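Putative oxidoreductase molybdopterin-binding subunit (Sulfolobus tokodaii, PDB 4ZOH) probably serves as the catalytic subunit of a molybdenum oxidoreductase of the xanthine dehydrogenase and aldehyde oxidase family, holding the pterin cytosine dinucleotide cofactor. Local coordinates at residues V160-L165 and Q329-A334; H254-K259 and M615-L620; A334-G339 and I670-A675; K586-V591 and G609-G614; L631-T634 and D638-I641. All coordinates share one frame; numbering follows the deposited sequence.

Contact 1. Residues V160-L165 and Q329-A334. With MCN (pterin cytosine dinucleotide), chain D.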
# COMPACT_ATOMS: atom_id res chain seq x y z
N VAL A 160 22.42 29.00 -0.79
CA VAL A 160 22.79 27.57 -0.64
C VAL A 160 21.57 26.70 -0.99
O VAL A 160 20.49 27.25 -1.20
CB VAL A 160 23.23 27.27 0.83
CG1 VAL A 160 24.55 28.02 1.19
CG2 VAL A 160 22.11 27.65 1.77
N ILE A 161 21.75 25.37 -1.01
CA ILE A 161 20.68 24.46 -1.34
C ILE A 161 20.54 23.39 -0.25
O ILE A 161 21.52 22.69 0.05
CB ILE A 161 20.95 23.83 -2.69
CG1 ILE A 161 21.07 24.94 -3.77
CG2 ILE A 161 19.83 22.84 -3.07
CD1 ILE A 161 21.70 24.43 -5.08
N ALA A 162 19.35 23.28 0.34
CA ALA A 162 19.03 22.39 1.42
C ALA A 162 19.59 20.97 1.25
O ALA A 162 20.23 20.45 2.17
CB ALA A 162 17.54 22.39 1.67
N SER A 163 19.46 20.41 0.03
CA SER A 163 20.04 19.11 -0.32
C SER A 163 19.74 17.97 0.71
O SER A 163 20.67 17.24 1.05
CB SER A 163 21.56 19.23 -0.53
OG SER A 163 21.90 20.38 -1.25
N PRO A 164 18.46 17.82 1.20
CA PRO A 164 18.17 16.64 2.03
C PRO A 164 18.50 15.39 1.22
O PRO A 164 18.40 15.42 -0.02
CB PRO A 164 16.66 16.71 2.26
CG PRO A 164 16.12 17.50 1.09
CD PRO A 164 17.22 18.47 0.73
N LEU A 165 18.90 14.31 1.89
CA LEU A 165 19.33 13.11 1.11
C LEU A 165 18.16 12.43 0.39
O LEU A 165 18.37 11.75 -0.62
CB LEU A 165 19.94 12.08 2.06
CG LEU A 165 21.34 11.55 1.82
CD1 LEU A 165 21.11 10.17 2.41
CD2 LEU A 165 21.89 11.38 0.41
N GLN A 329 13.43 29.71 -0.66
CA GLN A 329 12.58 29.16 0.42
C GLN A 329 13.31 29.12 1.74
O GLN A 329 14.51 29.23 1.78
CB GLN A 329 12.29 27.66 0.19
CG GLN A 329 11.87 27.24 -1.17
CD GLN A 329 11.79 25.71 -1.27
OE1 GLN A 329 12.42 25.10 -2.16
NE2 GLN A 329 11.07 25.10 -0.37
N SER A 330 12.60 28.79 2.79
CA SER A 330 13.20 28.54 4.10
C SER A 330 14.31 27.51 3.90
O SER A 330 14.12 26.46 3.24
CB SER A 330 12.20 27.96 5.04
OG SER A 330 11.48 28.96 5.70
N TYR A 331 15.46 27.82 4.49
CA TYR A 331 16.49 26.81 4.80
C TYR A 331 16.90 27.01 6.26
O TYR A 331 17.06 28.18 6.72
CB TYR A 331 17.68 26.96 3.91
CG TYR A 331 18.87 26.08 4.26
CD1 TYR A 331 18.73 24.66 4.32
CD2 TYR A 331 20.10 26.62 4.52
CE1 TYR A 331 19.81 23.83 4.54
CE2 TYR A 331 21.20 25.81 4.77
CZ TYR A 331 21.05 24.40 4.78
OH TYR A 331 22.11 23.56 5.03
N ARG A 332 17.05 25.87 6.97
CA ARG A 332 17.48 25.80 8.35
C ARG A 332 17.92 27.11 9.00
O ARG A 332 19.00 27.62 8.71
CB ARG A 332 18.57 24.70 8.51
CG ARG A 332 18.70 24.30 10.00
CD ARG A 332 19.72 23.18 10.18
NE ARG A 332 19.63 22.56 11.53
CZ ARG A 332 19.93 21.27 11.76
NH1 ARG A 332 20.33 20.52 10.74
NH2 ARG A 332 19.77 20.73 12.98
N GLY A 333 17.05 27.66 9.83
CA GLY A 333 17.19 28.99 10.42
C GLY A 333 16.31 30.09 9.78
O GLY A 333 15.92 31.01 10.46
N ALA A 334 16.06 30.00 8.48
CA ALA A 334 14.98 30.74 7.81
C ALA A 334 15.08 32.28 8.10
O ALA A 334 14.18 32.88 8.77
CB ALA A 334 13.64 30.18 8.27
N1 MCN D . 15.24 19.19 22.08
C2 MCN D . 15.28 18.97 23.45
N3 MCN D . 15.22 20.00 24.34
C4 MCN D . 15.14 21.30 23.84
C5 MCN D . 15.10 21.54 22.47
C6 MCN D . 15.13 20.47 21.57
O2 MCN D . 15.35 17.84 23.94
N4 MCN D . 15.08 22.28 24.71
C1' MCN D . 15.28 18.01 21.21
C2D MCN D . 13.85 17.57 20.88
O2' MCN D . 13.38 16.59 21.75
C3' MCN D . 14.01 16.92 19.53
C4D MCN D . 14.87 17.93 18.89
O4D MCN D . 15.83 18.34 19.95
O3' MCN D . 14.66 15.70 19.58
C5' MCN D . 13.72 18.88 18.60
O5' MCN D . 14.15 20.07 18.27
PA MCN D . 13.17 21.37 18.18
O1A MCN D . 11.86 21.32 18.79
O2A MCN D . 14.19 22.39 18.60
O3A MCN D . 13.15 21.44 16.50
PB MCN D . 12.08 20.59 15.63
O1B MCN D . 10.83 21.44 15.50
O2B MCN D . 11.85 19.21 16.07
O3B MCN D . 12.87 20.51 14.32
C10 MCN D . 12.77 21.51 13.26
C9' MCN D . 14.15 21.94 12.81
C8' MCN D . 14.13 22.71 11.61
S8' MCN D . 13.13 24.16 11.51
C7' MCN D . 14.95 22.45 10.55
S7' MCN D . 15.05 23.48 9.10
C6' MCN D . 15.92 21.37 10.58
C7 MCN D . 16.18 20.92 12.06
O9' MCN D . 14.91 20.75 12.66
N5' MCN D . 15.58 20.25 9.70
C4A MCN D . 15.96 18.92 9.95
N8' MCN D . 16.91 19.61 12.08
C4B MCN D . 16.67 18.63 11.16
N1' MCN D . 17.10 17.40 11.44
C2' MCN D . 16.84 16.41 10.60
N2' MCN D . 17.26 15.21 10.92
N3' MCN D . 16.14 16.60 9.36
C4' MCN D . 15.70 17.90 9.01
O4' MCN D . 15.09 18.09 7.91

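Contact 2. Residues H254-K259 and M615-L620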
# COMPACT_ATOMS: atom_id res chain seq x y z
N HIS A 254 16.63 26.03 -2.44
CA HIS A 254 17.49 27.25 -2.41
C HIS A 254 17.14 28.16 -1.27
O HIS A 254 15.97 28.42 -1.04
CB HIS A 254 17.38 28.04 -3.72
CG HIS A 254 17.84 27.29 -4.92
ND1 HIS A 254 18.51 27.89 -5.96
CD2 HIS A 254 17.74 25.97 -5.23
CE1 HIS A 254 18.81 26.97 -6.88
NE2 HIS A 254 18.36 25.79 -6.45
N GLY A 255 18.14 28.61 -0.50
CA GLY A 255 17.84 29.47 0.66
C GLY A 255 18.94 30.48 0.85
O GLY A 255 19.88 30.53 0.05
N ARG A 256 18.84 31.28 1.92
CA ARG A 256 19.86 32.33 2.24
C ARG A 256 19.83 33.47 1.16
O ARG A 256 18.79 34.09 1.01
CB ARG A 256 21.28 31.75 2.44
CG ARG A 256 21.34 30.73 3.58
CD ARG A 256 21.23 31.25 5.02
NE ARG A 256 21.70 30.18 5.95
CZ ARG A 256 20.91 29.30 6.60
NH1 ARG A 256 19.58 29.38 6.54
NH2 ARG A 256 21.45 28.38 7.41
N ASP A 257 20.96 33.77 0.54
CA ASP A 257 21.09 34.67 -0.59
C ASP A 257 20.62 36.10 -0.18
O ASP A 257 19.59 36.58 -0.70
CB ASP A 257 20.31 34.13 -1.84
CG ASP A 257 20.86 34.67 -3.12
OD1 ASP A 257 21.79 35.47 -2.98
OD2 ASP A 257 20.45 34.32 -4.28
N LYS A 258 21.30 36.70 0.80
CA LYS A 258 21.08 38.07 1.28
C LYS A 258 22.39 38.87 1.41
O LYS A 258 23.41 38.31 1.79
CB LYS A 258 20.31 38.09 2.59
CG LYS A 258 19.04 37.29 2.53
CD LYS A 258 18.35 37.24 3.84
CE LYS A 258 16.98 36.61 3.63
NZ LYS A 258 17.21 35.18 3.16
N LYS A 259 22.33 40.16 1.10
CA LYS A 259 23.47 41.09 1.06
C LYS A 259 23.21 42.24 2.04
O LYS A 259 22.11 42.86 2.00
CB LYS A 259 23.57 41.69 -0.36
CG LYS A 259 24.93 42.28 -0.71
CD LYS A 259 24.92 43.05 -2.03
CE LYS A 259 25.62 42.25 -3.08
NZ LYS A 259 25.93 43.18 -4.17
N MET A 615 28.90 25.30 9.13
CA MET A 615 30.33 25.27 8.74
C MET A 615 30.47 25.09 7.24
O MET A 615 31.36 25.67 6.59
CB MET A 615 31.01 24.12 9.49
CG MET A 615 32.37 23.76 8.93
SD MET A 615 33.18 22.32 9.69
CE MET A 615 32.32 22.39 11.26
N ALA A 616 29.64 24.20 6.69
CA ALA A 616 29.68 23.89 5.25
C ALA A 616 29.31 25.18 4.40
O ALA A 616 29.86 25.39 3.30
CB ALA A 616 28.67 22.79 4.94
N GLN A 617 28.36 25.97 4.90
CA GLN A 617 28.02 27.26 4.23
C GLN A 617 29.27 28.20 4.19
O GLN A 617 29.64 28.74 3.09
CB GLN A 617 26.84 27.98 4.95
CG GLN A 617 26.50 29.31 4.21
CD GLN A 617 25.32 30.11 4.68
OE1 GLN A 617 24.68 29.88 5.74
NE2 GLN A 617 25.02 31.14 3.88
N ALA A 618 29.93 28.33 5.36
CA ALA A 618 31.22 29.11 5.48
C ALA A 618 32.30 28.58 4.56
O ALA A 618 32.96 29.35 3.82
CB ALA A 618 31.73 29.12 6.93
N LEU A 619 32.43 27.26 4.52
CA LEU A 619 33.64 26.68 3.89
C LEU A 619 33.44 25.94 2.59
O LEU A 619 34.42 25.72 1.89
CB LEU A 619 34.39 25.73 4.86
CG LEU A 619 34.79 26.25 6.23
CD1 LEU A 619 35.41 25.06 7.03
CD2 LEU A 619 35.74 27.47 6.04
N LEU A 620 32.23 25.48 2.28
CA LEU A 620 32.12 24.56 1.11
C LEU A 620 31.07 24.98 0.12
O LEU A 620 31.35 25.04 -1.07
CB LEU A 620 31.84 23.10 1.55
CG LEU A 620 32.92 22.30 2.32
CD1 LEU A 620 32.29 21.14 3.10
CD2 LEU A 620 33.91 21.76 1.31
O HOH W 1 24.18 28.53 8.30

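Contact 3. Residues A334-G339 and I670-A675. With MCN (pterin cytosine dinucleotide), chain D.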
# COMPACT_ATOMS: atom_id res chain seq x y z
N ALA A 334 16.06 30.00 8.48
CA ALA A 334 14.98 30.74 7.81
C ALA A 334 15.08 32.28 8.10
O ALA A 334 14.18 32.88 8.77
CB ALA A 334 13.64 30.18 8.27
N GLY A 335 16.20 32.84 7.71
CA GLY A 335 16.46 34.28 7.91
C GLY A 335 17.32 34.62 9.15
O GLY A 335 18.04 35.63 9.17
N ARG A 336 17.20 33.84 10.21
CA ARG A 336 17.97 34.14 11.44
C ARG A 336 19.49 33.96 11.29
O ARG A 336 20.24 34.80 11.82
CB ARG A 336 17.42 33.43 12.64
CG ARG A 336 16.11 34.00 13.12
CD ARG A 336 14.91 33.18 12.69
NE ARG A 336 14.94 31.91 13.37
CZ ARG A 336 14.18 30.84 13.07
NH1 ARG A 336 14.31 29.70 13.77
NH2 ARG A 336 13.29 30.91 12.06
N PRO A 337 19.95 32.94 10.50
CA PRO A 337 21.39 32.79 10.29
C PRO A 337 21.99 34.04 9.62
O PRO A 337 23.13 34.49 9.99
CB PRO A 337 21.49 31.61 9.33
CG PRO A 337 20.31 30.81 9.63
CD PRO A 337 19.22 31.75 9.98
N GLU A 338 21.32 34.54 8.58
CA GLU A 338 21.84 35.72 7.87
C GLU A 338 22.01 36.92 8.82
O GLU A 338 23.05 37.54 8.86
CB GLU A 338 20.94 36.06 6.70
CG GLU A 338 20.81 34.93 5.67
CD GLU A 338 19.62 34.00 5.96
OE1 GLU A 338 19.57 33.37 7.05
OE2 GLU A 338 18.73 33.86 5.06
N GLY A 339 20.98 37.21 9.58
CA GLY A 339 20.97 38.34 10.54
C GLY A 339 22.06 38.23 11.64
O GLY A 339 22.78 39.19 11.85
N ILE A 670 16.07 24.18 19.54
CA ILE A 670 17.45 24.10 19.13
C ILE A 670 17.61 23.60 17.69
O ILE A 670 18.75 23.56 17.13
CB ILE A 670 18.20 23.08 20.09
CG1 ILE A 670 19.73 23.28 19.99
CG2 ILE A 670 17.82 21.61 19.71
CD1 ILE A 670 20.58 22.68 21.12
N GLY A 671 16.50 23.21 17.03
CA GLY A 671 16.65 22.60 15.65
C GLY A 671 17.50 23.44 14.73
O GLY A 671 18.23 22.89 13.86
N GLU A 672 17.42 24.76 14.91
CA GLU A 672 18.11 25.69 13.99
C GLU A 672 19.38 26.40 14.46
O GLU A 672 20.15 26.81 13.63
CB GLU A 672 17.09 26.70 13.33
CG GLU A 672 16.06 25.96 12.48
CD GLU A 672 14.82 26.80 12.11
OE1 GLU A 672 13.99 27.09 12.98
OE2 GLU A 672 14.73 27.21 10.92
N ALA A 673 19.54 26.52 15.79
CA ALA A 673 20.65 27.21 16.54
C ALA A 673 22.06 26.89 16.04
O ALA A 673 22.87 27.79 15.72
CB ALA A 673 20.47 26.90 18.04
N GLY A 674 22.35 25.60 15.85
CA GLY A 674 23.66 25.19 15.29
C GLY A 674 24.00 25.81 13.98
O GLY A 674 25.20 26.19 13.74
N ALA A 675 22.99 25.89 13.08
CA ALA A 675 23.29 26.41 11.75
C ALA A 675 23.44 27.93 11.88
O ALA A 675 24.23 28.51 11.14
CB ALA A 675 22.19 26.03 10.70
N1 MCN D . 15.24 19.19 22.08
C2 MCN D . 15.28 18.97 23.45
N3 MCN D . 15.22 20.00 24.34
C4 MCN D . 15.14 21.30 23.84
C5 MCN D . 15.10 21.54 22.47
C6 MCN D . 15.13 20.47 21.57
O2 MCN D . 15.35 17.84 23.94
N4 MCN D . 15.08 22.28 24.71
C1' MCN D . 15.28 18.01 21.21
C2D MCN D . 13.85 17.57 20.88
O2' MCN D . 13.38 16.59 21.75
C3' MCN D . 14.01 16.92 19.53
C4D MCN D . 14.87 17.93 18.89
O4D MCN D . 15.83 18.34 19.95
O3' MCN D . 14.66 15.70 19.58
C5' MCN D . 13.72 18.88 18.60
O5' MCN D . 14.15 20.07 18.27
PA MCN D . 13.17 21.37 18.18
O1A MCN D . 11.86 21.32 18.79
O2A MCN D . 14.19 22.39 18.60
O3A MCN D . 13.15 21.44 16.50
PB MCN D . 12.08 20.59 15.63
O1B MCN D . 10.83 21.44 15.50
O2B MCN D . 11.85 19.21 16.07
O3B MCN D . 12.87 20.51 14.32
C10 MCN D . 12.77 21.51 13.26
C9' MCN D . 14.15 21.94 12.81
C8' MCN D . 14.13 22.71 11.61
S8' MCN D . 13.13 24.16 11.51
C7' MCN D . 14.95 22.45 10.55
S7' MCN D . 15.05 23.48 9.10
C6' MCN D . 15.92 21.37 10.58
C7 MCN D . 16.18 20.92 12.06
O9' MCN D . 14.91 20.75 12.66
N5' MCN D . 15.58 20.25 9.70
C4A MCN D . 15.96 18.92 9.95
N8' MCN D . 16.91 19.61 12.08
C4B MCN D . 16.67 18.63 11.16
N1' MCN D . 17.10 17.40 11.44
C2' MCN D . 16.84 16.41 10.60
N2' MCN D . 17.26 15.21 10.92
N3' MCN D . 16.14 16.60 9.36
C4' MCN D . 15.70 17.90 9.01
O4' MCN D . 15.09 18.09 7.91

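Contact 4. Residues K586-V591 and G609-G614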
# COMPACT_ATOMS: atom_id res chain seq x y z
N LYS A 586 39.80 22.10 13.90
CA LYS A 586 40.34 21.21 14.96
C LYS A 586 39.41 20.93 16.06
O LYS A 586 39.31 19.78 16.57
CB LYS A 586 41.56 21.87 15.59
CG LYS A 586 42.72 21.97 14.62
CD LYS A 586 42.91 20.70 13.79
CE LYS A 586 43.80 20.96 12.62
NZ LYS A 586 43.57 22.39 12.26
N LYS A 587 38.75 22.01 16.51
CA LYS A 587 37.82 21.93 17.60
C LYS A 587 36.72 22.92 17.42
O LYS A 587 36.93 24.00 16.88
CB LYS A 587 38.47 22.27 18.94
CG LYS A 587 39.37 21.17 19.53
CD LYS A 587 39.64 21.33 21.02
CE LYS A 587 41.01 20.81 21.51
NZ LYS A 587 41.91 20.20 20.47
N TYR A 588 35.56 22.55 17.95
CA TYR A 588 34.43 23.41 17.93
C TYR A 588 33.80 23.21 19.27
O TYR A 588 33.55 22.08 19.66
CB TYR A 588 33.48 22.99 16.77
CG TYR A 588 32.37 24.01 16.48
CD1 TYR A 588 32.42 24.91 15.36
CD2 TYR A 588 31.28 24.08 17.35
CE1 TYR A 588 31.36 25.84 15.15
CE2 TYR A 588 30.27 25.00 17.15
CZ TYR A 588 30.30 25.85 16.05
OH TYR A 588 29.22 26.71 16.01
N VAL A 589 33.49 24.31 19.96
CA VAL A 589 32.73 24.25 21.19
C VAL A 589 31.41 25.03 21.06
O VAL A 589 31.44 26.15 20.61
CB VAL A 589 33.58 24.82 22.37
CG1 VAL A 589 32.78 24.89 23.67
CG2 VAL A 589 34.89 23.99 22.54
N ALA A 590 30.30 24.46 21.52
CA ALA A 590 29.00 25.16 21.51
C ALA A 590 28.58 25.23 22.94
O ALA A 590 28.53 24.20 23.67
CB ALA A 590 27.94 24.37 20.72
N VAL A 591 28.22 26.44 23.36
CA VAL A 591 27.55 26.54 24.67
C VAL A 591 26.18 27.12 24.43
O VAL A 591 26.11 28.28 24.06
CB VAL A 591 28.39 27.39 25.68
CG1 VAL A 591 27.61 27.48 27.00
CG2 VAL A 591 29.74 26.71 25.93
N GLY A 609 24.23 18.43 13.95
CA GLY A 609 23.77 18.52 12.54
C GLY A 609 23.75 19.97 11.99
O GLY A 609 24.24 20.22 10.89
N GLY A 610 23.20 20.90 12.78
CA GLY A 610 23.18 22.32 12.39
C GLY A 610 24.53 22.95 12.25
O GLY A 610 24.84 23.63 11.24
N ILE A 611 25.38 22.69 13.25
CA ILE A 611 26.77 23.14 13.21
C ILE A 611 27.49 22.77 11.94
O ILE A 611 28.21 23.62 11.34
CB ILE A 611 27.59 22.67 14.47
CG1 ILE A 611 27.18 23.48 15.72
CG2 ILE A 611 29.08 22.91 14.31
CD1 ILE A 611 27.48 22.76 17.07
N VAL A 612 27.32 21.53 11.49
CA VAL A 612 28.03 21.11 10.29
C VAL A 612 27.45 21.76 9.03
O VAL A 612 28.19 22.07 8.10
CB VAL A 612 28.05 19.54 10.15
CG1 VAL A 612 28.49 19.08 8.77
CG2 VAL A 612 29.00 18.90 11.22
N GLN A 613 26.12 21.93 8.98
CA GLN A 613 25.53 22.77 7.87
C GLN A 613 26.09 24.22 7.87
O GLN A 613 26.57 24.71 6.85
CB GLN A 613 23.99 22.70 7.91
CG GLN A 613 23.54 21.42 7.22
CD GLN A 613 22.07 21.19 7.47
OE1 GLN A 613 21.56 21.52 8.54
NE2 GLN A 613 21.37 20.66 6.47
N GLY A 614 26.10 24.85 9.04
CA GLY A 614 26.62 26.25 9.17
C GLY A 614 28.09 26.32 8.75
O GLY A 614 28.47 27.24 8.03

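Contact 5. Residues L631-T634 and D638-I641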
# COMPACT_ATOMS: atom_id res chain seq x y z
N LEU A 631 22.19 27.22 -13.18
CA LEU A 631 22.84 26.84 -11.93
C LEU A 631 24.09 26.02 -12.27
O LEU A 631 24.02 25.06 -13.03
CB LEU A 631 21.84 26.06 -11.07
CG LEU A 631 22.35 25.42 -9.78
CD1 LEU A 631 22.92 26.52 -8.85
CD2 LEU A 631 21.19 24.64 -9.12
N LEU A 632 25.23 26.44 -11.76
CA LEU A 632 26.55 25.79 -12.06
C LEU A 632 26.73 24.50 -11.25
O LEU A 632 27.51 23.64 -11.61
CB LEU A 632 27.73 26.76 -11.75
CG LEU A 632 27.93 27.88 -12.76
CD1 LEU A 632 28.87 28.95 -12.19
CD2 LEU A 632 28.48 27.40 -14.11
N THR A 633 25.97 24.35 -10.17
CA THR A 633 26.25 23.23 -9.24
C THR A 633 25.00 22.34 -9.10
O THR A 633 24.17 22.57 -8.28
CB THR A 633 26.81 23.76 -7.88
OG1 THR A 633 25.83 24.58 -7.30
CG2 THR A 633 28.04 24.63 -8.12
N THR A 634 24.89 21.31 -9.92
CA THR A 634 23.62 20.61 -9.95
C THR A 634 23.72 19.10 -9.54
O THR A 634 22.82 18.32 -9.87
CB THR A 634 22.96 20.75 -11.36
OG1 THR A 634 23.75 20.04 -12.29
CG2 THR A 634 22.87 22.20 -11.80
N ASP A 638 29.48 18.64 -7.71
CA ASP A 638 29.69 20.11 -7.82
C ASP A 638 29.03 20.96 -6.72
O ASP A 638 29.38 22.13 -6.55
CB ASP A 638 29.25 20.67 -9.20
CG ASP A 638 29.74 19.85 -10.35
OD1 ASP A 638 30.88 19.34 -10.30
OD2 ASP A 638 28.97 19.69 -11.32
N TYR A 639 28.05 20.42 -6.01
CA TYR A 639 27.51 21.09 -4.82
C TYR A 639 28.02 20.31 -3.59
O TYR A 639 27.45 19.30 -3.23
CB TYR A 639 25.98 21.19 -4.82
CG TYR A 639 25.52 22.09 -3.69
CD1 TYR A 639 25.52 23.46 -3.84
CD2 TYR A 639 25.13 21.55 -2.48
CE1 TYR A 639 25.11 24.29 -2.79
CE2 TYR A 639 24.75 22.35 -1.43
CZ TYR A 639 24.77 23.74 -1.60
OH TYR A 639 24.38 24.50 -0.53
N PRO A 640 29.13 20.77 -2.99
CA PRO A 640 29.92 19.87 -2.12
C PRO A 640 29.44 19.80 -0.69
O PRO A 640 30.08 20.41 0.22
CB PRO A 640 31.32 20.53 -2.17
CG PRO A 640 31.01 21.99 -2.29
CD PRO A 640 29.80 22.08 -3.19
N ILE A 641 28.35 19.06 -0.42
CA ILE A 641 27.99 18.93 1.00
C ILE A 641 29.13 18.09 1.69
O ILE A 641 29.77 17.27 1.02
CB ILE A 641 26.57 18.35 1.21
CG1 ILE A 641 26.46 16.84 0.88
CG2 ILE A 641 25.60 19.17 0.37
CD1 ILE A 641 25.18 16.22 1.52
O HOH W 2 26.72 20.85 -11.55

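Contact 1. Residues V160-L165 and Q329-A334
Apolar packing round the ring of Tyr331 makes up the whole of the direct contact. Val160 sets its CG2 methyl 3.6 Å from Tyr331 CD2 and equally near CE2, the two side chains crossing at about a right angle. Along the CD1–CE1 bond the partner is Ala162, whose CA lies 3.5 Å from Tyr331 CE1 and whose CB lies 3.7 Å from Tyr331 CD1. The tyrosine reaches both because CG stands anti to its backbone N (chi1 173°), and one face of its ring is backed by CB of the following Arg332. No hydrogen bond passes between 160-165 and 329-334.

Polar bonds instead shape each segment from within. Ser163 OG donates to Ile161 O over 2.7 Å, from well above the carbonyl plane, within the turn that follows the end of strand 149-161. Ala334 N donates to Tyr331 O over 2.7 Å, closing a tight turn through Arg332 and Gly333.

The third kind of interaction is with the cofactor. Arg332 runs extended from CG to NE past the pterin, its CG 3.8 Å from the dithiolene sulfur S7', and lays one guanidinium face against the ring nitrogen N8', with NH2 3.2 Å from that atom. Gly671 O holds NE and Gln613 OE1 holds NH1, which should fix the rotation of the group. This buried layer, a strand end packed behind a cofactor-binding loop, belongs to the molybdopterin site of the xanthine dehydrogenase family.

Contact 2. Residues H254-K259 and M615-L620
Arg256, on strand 254-266, and Gln617, on helix 600-619, point their side chains at each other from facing elements and meet obliquely, with the guanidinium and amide planes 41° apart. The single direct bond runs from Arg256 NE to Gln617 OE1, 3.0 Å long and fairly straight at 161°. The oxygen lies in the guanidinium plane, at its edge, whereas NE sits somewhat tilted from the plane of the amide. Gln617 spans the gap by extending fully beyond CG. Arg256 CG, anti to the carbonyl carbon (chi1 -60°), lies alongside the amide, 3.7 Å from Gln617 NE2, and the bend at chi2 then turns CD and NE toward Gln617 OE1.

A water closes a ring with this bond: it accepts from Arg256 NH2 over 2.9 Å and donates to Gln617 OE1 over 2.9 Å, so the amide oxygen receives two hydrogen bonds. The remaining polar ends are held by other residues. Arg256 NH1 donates to Arg332 O, and Gln617 NE2 is bonded to Asn157 OD1 on the neighbouring strand, which is consistent with OE1, not NE2, meeting Arg256 NE.

On the strand itself, Lys258 NZ returns to Arg256 O over 2.9 Å. The backbone here is irregular, for Asp257 and Lys258 both face Asn157. The arginine side chain thus springs from the residue just before a G1 beta bulge and ties this inner strand of the sheet to helix 600-619.

Contact 3. Residues A334-G339 and I670-A675
Glu672 reaches Arg336 and the molybdenum cofactor with one extended side chain. Its CB lies 4.1 Å from Arg336 NH1, a loose approach. With CG anti to the carbonyl carbon (chi1 -63°), the chain runs on along the dithiolene: CG is 3.6 Å from the cofactor sulfur S8', and the carboxylate carbon CD comes to 3.2 Å of the same atom. At the tip the two oxygens part. OE1 takes a hydrogen bond from Arg336 NH1 over 2.7 Å, the core of a salt bridge. The guanidinium and carboxylate planes stand 87° apart, and the nitrogen comes from above the carboxylate plane, so the pair is gripped at one oxygen rather than side by side. Ser484 OG is a second partner of OE1. OE2 is held chiefly by Gly333 N, with the methyl CB of Ala334 4.1 Å away.

Arg336 stands in the first turn of helix 336-353, with a side chain bent at chi2 and chi3; its NE has another acid, Glu413, as partner, which probably steadies the guanidinium. Just before Glu672, the backbone nitrogens of Ile670 and Gly671 donate to cofactor phosphate oxygen O2A over 2.8 and 2.9 Å.

The Glu672 side chain comes to about 3 Å of the bound molybdenum atom, nearest atoms. A glutamate so placed, bonded by a second-shell arginine and a backbone amide that probably position it, is consistent with the active-site glutamate of the xanthine dehydrogenase family.

Contact 4. Residues K586-V591 and G609-G614
The contact lies inside a beta-alpha-beta unit: strand 583-593 is followed by helix 600-619, and the chain then returns as strand 651-655, the parallel neighbour of the first strand. Ile611 of the helix and Tyr588 of the strand point at each other from opposite directions and account for most of the packing. The CG2 methyl of Ile611 stands almost squarely above the tyrosine ring, 3.6 Å from its centroid and only 10° off the ring normal, which makes a CH-pi contact over the face. The other branch lies toward one side of the ring, with Ile611 CD1 3.6 Å from Tyr588 CE2 and Ile611 CG1 3.8 Å from Tyr588 OH.

Both branches are used because CG2 is anti to the backbone N of Ile611 while CG1 (chi1 -74°) lies beside that nitrogen, so they spread over the sheet together. Two residues further along the strand, Ala590 turns its methyl the same way, and its CB is 4.0 Å from Ile611 CD1; Ile611 CD1 therefore sits between Tyr588 and Ala590.

No polar bond crosses between the two segments. The hydroxyl of Tyr588 is instead hydrogen-bonded to His571 ND1 on the adjoining strand 568-577, and this bond holds the hydroxyl end of the ring in place. Ala678 of helix 673-688 packs on both Tyr588 and Ile611, while Ile651 joins the isoleucine from the next strand. The result is the buried helix-on-sheet layer of a beta-alpha-beta crossover.

Contact 5. Residues L631-T634 and D638-I641
Thr633 and Asp638 face each other across a surface loop that doubles back between helix 600-619 and strand 651-655, its second limb continuing into an inverse gamma turn centred on Pro640.

The tight part is round Thr633. Its CG2 methyl presses on the carbonyl of Asp638, with CG2 3.2 Å from Asp638 O, and Thr633 CB is 3.3 Å from the same oxygen. The hydroxyl branch goes to Tyr639 instead: OG1, set between the backbone N and the carbonyl carbon (chi1 62°), comes to the edge of the Tyr639 ring, 3.6 Å from CD1 and near the ring plane. Tyr639 runs on into the protein, where its OH is hydrogen-bonded to Ile161 N.

Packing is looser round the Asp638 side chain. Its nearest approach is from CB to Thr633 CA, at 3.9 Å, and Leu632, the most exposed residue here, contributes little beyond its carbonyl. No direct hydrogen bond joins the segments; a water takes that place. Its links to Thr634 N and Asp638 OD2 are both modelled at 2.5 Å, too short to be trusted in detail; more firmly, it donates a hydrogen to Leu632 O over 2.9 Å.

Contacts 1, 2 and 3 cluster round the cofactor, their centres 10 to 11 Å apart. Contacts 1 and 2 share a sheet through the neighbouring strands 149-161 and 254-266; contacts 1 and 3 meet at Ala334 and both touch the pterin cytosine dinucleotide. Contacts 2 and 4 use successive parts of helix 600-619. Contact 5 lies further out, its centre about 22 and 23 Å from the centres of contacts 3 and 4, yet touches contact 1 through Tyr639 and contact 2 through Pro640. Along the chain, contact 1 closes before contact 3 opens, whereas the segments of contacts 1 and 2 alternate. Helix 600-619, in the second molybdopterin-binding range, thus packs against segments of the first beside the cofactor.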